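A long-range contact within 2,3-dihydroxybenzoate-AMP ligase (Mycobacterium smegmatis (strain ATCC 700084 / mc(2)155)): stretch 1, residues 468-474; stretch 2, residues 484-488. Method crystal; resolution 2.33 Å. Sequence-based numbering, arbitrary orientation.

Stretch 1, residues 468-474: SALDLEE
Stretch 2 (484-488) AAAAV

The most unusual feature of this contact is a buried carboxylate that reaches from a helix to the backbone of a strand: the amide of Ala 487 donates a hydrogen bond to the side chain of Glu 473, with 2.7 Å between Ala 487 N and Glu 473 OE2 and an N-H...acceptor angle of 158°. It is the only hydrogen bond between the two stretches, and because the strand offers nothing but alanines and a valine, its polar contribution has to come from the main chain. Both carboxylate oxygens of Glu 473 are also hydrogen-bonded elsewhere in the structure.

The helix spans residues 469-474 and runs on beyond the stretch, with phi/psi from -56/-50 at Leu 470 to -78/-30 at Asp 471 and the other residues near -63/-41. Ser 468, at phi/psi -83/120 and with chi1 t (176°), occupies the N-cap position; its OG accepts a weak capping bond from Asp 471 N at 3.3 Å. The regular i to i+4 pattern then begins, Leu 472 N to Ser 468 O at 3.1 Å, Glu 473 N to Ala 469 O at 2.8 Å and Glu 474 N to Leu 470 O at 3.0 Å. The partner, 485-488, is extended, with phi/psi of -145/146, -139/118, -90/119 and -122/150, and follows a corner in the chain at Ala 484.

The two axes approach to 7.5 Å and their N-to-C directions make an angle of 144°, so the segments run roughly antiparallel. The register follows: the CA atoms of Ala 469 and Ala 487 lie 5.1 Å apart, and those of Glu 473 and Ala 485 5.7 Å. One helical turn is thus matched to two strand residues. The strand alternates accordingly, its CA-to-CB bonds pointing toward the helix at Ala 485 and Ala 487 and away at Ala 486 and Val 488.

Ala 487 is the centre of the contact. Its CB packs 3.8 Å from Ala 469 CB and 3.9 Å from Leu 472 CD2, the leucine adopting chi1 t (176°) and chi2 p (51°). Ala 469 CB also comes to 3.6 Å from Ala 487 O.

Glu 473, with chi1 m (-81°), chi2 t (159°) and chi3 21°, reaches obliquely across to the strand. Its CG lies 3.7 Å from Ala 485 O, while OE2, bonded to the amide of Ala 487, also lies 3.5 Å from Ala 486 CA. Leu 470, Asp 471 and Glu 474 make no contact with the strand.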

ATOM      1  N   SER A 468     -14.446  15.526 -13.000  1.00 36.04           N
ATOM      2  CA  SER A 468     -14.558  14.318 -12.189  1.00 40.18           C
ATOM      3  C   SER A 468     -15.205  14.642 -10.848  1.00 36.15           C
ATOM      4  O   SER A 468     -14.682  15.454 -10.085  1.00 37.09           O
ATOM      5  CB  SER A 468     -13.189  13.671 -11.964  1.00 36.02           C
ATOM      6  OG  SER A 468     -13.307  12.556 -11.099  1.00 41.61           O
ATOM      7  N   ALA A 469     -16.341  14.007 -10.572  1.00 32.94           N
ATOM      8  CA  ALA A 469     -17.005  14.154  -9.278  1.00 41.00           C
ATOM      9  C   ALA A 469     -16.141  13.569  -8.155  1.00 39.91           C
ATOM     10  O   ALA A 469     -16.013  14.150  -7.083  1.00 36.50           O
ATOM     11  CB  ALA A 469     -18.369  13.481  -9.299  1.00 40.95           C
ATOM     12  N   LEU A 470     -15.555  12.409  -8.431  1.00 42.31           N
ATOM     13  CA  LEU A 470     -14.686  11.712  -7.490  1.00 41.59           C
ATOM     14  C   LEU A 470     -13.520  12.560  -6.994  1.00 40.32           C
ATOM     15  O   LEU A 470     -13.289  12.633  -5.795  1.00 43.02           O
ATOM     16  CB  LEU A 470     -14.143  10.431  -8.128  1.00 42.68           C
ATOM     17  CG  LEU A 470     -15.238   9.447  -8.533  1.00 43.69           C
ATOM     18  CD1 LEU A 470     -14.601   8.187  -9.083  1.00 47.90           C
ATOM     19  CD2 LEU A 470     -16.175   9.149  -7.346  1.00 44.56           C
ATOM     20  N   ASP A 471     -12.772  13.196  -7.888  1.00 38.49           N
ATOM     21  CA  ASP A 471     -11.663  13.986  -7.384  1.00 45.54           C
ATOM     22  C   ASP A 471     -12.141  15.340  -6.825  1.00 43.99           C
ATOM     23  O   ASP A 471     -11.534  15.873  -5.893  1.00 42.62           O
ATOM     24  CB  ASP A 471     -10.586  14.182  -8.455  1.00 49.46           C
ATOM     25  CG  ASP A 471      -9.378  14.975  -7.929  1.00 71.42           C
ATOM     26  OD1 ASP A 471      -8.758  14.558  -6.907  1.00 69.69           O
ATOM     27  OD2 ASP A 471      -9.043  16.017  -8.540  1.00 83.15           O
ATOM     28  N   LEU A 472     -13.232  15.883  -7.357  1.00 39.30           N
ATOM     29  CA  LEU A 472     -13.811  17.069  -6.741  1.00 40.19           C
ATOM     30  C   LEU A 472     -14.195  16.772  -5.289  1.00 35.71           C
ATOM     31  O   LEU A 472     -13.941  17.584  -4.402  1.00 32.68           O
ATOM     32  CB  LEU A 472     -15.031  17.561  -7.524  1.00 38.20           C
ATOM     33  CG  LEU A 472     -15.758  18.745  -6.876  1.00 35.97           C
ATOM     34  CD1 LEU A 472     -14.796  19.872  -6.516  1.00 37.71           C
ATOM     35  CD2 LEU A 472     -16.861  19.267  -7.781  1.00 37.04           C
ATOM     36  N   GLU A 473     -14.806  15.607  -5.071  1.00 34.74           N
ATOM     37  CA  GLU A 473     -15.228  15.158  -3.749  1.00 35.86           C
ATOM     38  C   GLU A 473     -14.045  14.949  -2.822  1.00 38.31           C
ATOM     39  O   GLU A 473     -14.116  15.265  -1.644  1.00 37.33           O
ATOM     40  CB  GLU A 473     -16.025  13.858  -3.845  1.00 34.79           C
ATOM     41  CG  GLU A 473     -17.468  14.050  -4.220  1.00 38.04           C
ATOM     42  CD  GLU A 473     -18.105  12.792  -4.787  1.00 46.98           C
ATOM     43  OE1 GLU A 473     -17.581  11.671  -4.544  1.00 40.89           O
ATOM     44  OE2 GLU A 473     -19.138  12.933  -5.481  1.00 44.12           O
ATOM     45  N   GLU A 474     -12.954  14.405  -3.348  1.00 39.42           N
ATOM     46  CA  GLU A 474     -11.782  14.198  -2.512  1.00 43.89           C
ATOM     47  C   GLU A 474     -11.208  15.538  -2.029  1.00 41.84           C
ATOM     48  O   GLU A 474     -10.764  15.641  -0.893  1.00 48.17           O
ATOM     49  CB  GLU A 474     -10.723  13.378  -3.258  1.00 50.52           C
ATOM     50  CG  GLU A 474     -11.082  11.892  -3.419  1.00 51.47           C
ATOM     51  CD  GLU A 474     -11.211  11.158  -2.086  1.00 54.15           C
ATOM     52  OE1 GLU A 474     -10.536  11.559  -1.108  1.00 54.43           O
ATOM     53  OE2 GLU A 474     -11.986  10.175  -2.016  1.00 55.46           O
ATOM     54  N   ALA A 484     -18.654  14.285   4.997  1.00 42.54           N
ATOM     55  CA  ALA A 484     -18.907  13.538   3.758  1.00 39.60           C
ATOM     56  C   ALA A 484     -19.270  14.523   2.637  1.00 42.71           C
ATOM     57  O   ALA A 484     -19.751  15.619   2.915  1.00 43.73           O
ATOM     58  CB  ALA A 484     -20.023  12.523   3.959  1.00 34.23           C
ATOM     59  N   ALA A 485     -19.037  14.150   1.381  1.00 43.52           N
ATOM     60  CA  ALA A 485     -19.349  15.040   0.257  1.00 36.31           C
ATOM     61  C   ALA A 485     -19.828  14.260  -0.955  1.00 38.23           C
ATOM     62  O   ALA A 485     -19.371  13.148  -1.199  1.00 45.65           O
ATOM     63  CB  ALA A 485     -18.141  15.883  -0.118  1.00 31.06           C
ATOM     64  N   ALA A 486     -20.750  14.844  -1.715  1.00 36.86           N
ATOM     65  CA  ALA A 486     -21.184  14.262  -2.986  1.00 41.20           C
ATOM     66  C   ALA A 486     -21.352  15.337  -4.074  1.00 38.24           C
ATOM     67  O   ALA A 486     -22.155  16.254  -3.936  1.00 38.51           O
ATOM     68  CB  ALA A 486     -22.479  13.489  -2.799  1.00 40.78           C
ATOM     69  N   ALA A 487     -20.564  15.230  -5.140  1.00 37.73           N
ATOM     70  CA  ALA A 487     -20.693  16.126  -6.281  1.00 36.86           C
ATOM     71  C   ALA A 487     -21.682  15.493  -7.240  1.00 41.21           C
ATOM     72  O   ALA A 487     -21.483  14.376  -7.716  1.00 45.00           O
ATOM     73  CB  ALA A 487     -19.341  16.377  -6.961  1.00 29.07           C
ATOM     74  N   VAL A 488     -22.773  16.197  -7.491  1.00 35.59           N
ATOM     75  CA  VAL A 488     -23.867  15.635  -8.256  1.00 35.87           C
ATOM     76  C   VAL A 488     -24.140  16.510  -9.492  1.00 42.39           C
ATOM     77  O   VAL A 488     -23.902  17.726  -9.479  1.00 38.73           O
ATOM     78  CB  VAL A 488     -25.126  15.506  -7.368  1.00 38.46           C
ATOM     79  CG1 VAL A 488     -26.164  14.697  -8.053  1.00 47.17           C
ATOM     80  CG2 VAL A 488     -24.766  14.835  -6.037  1.00 39.21           C
TER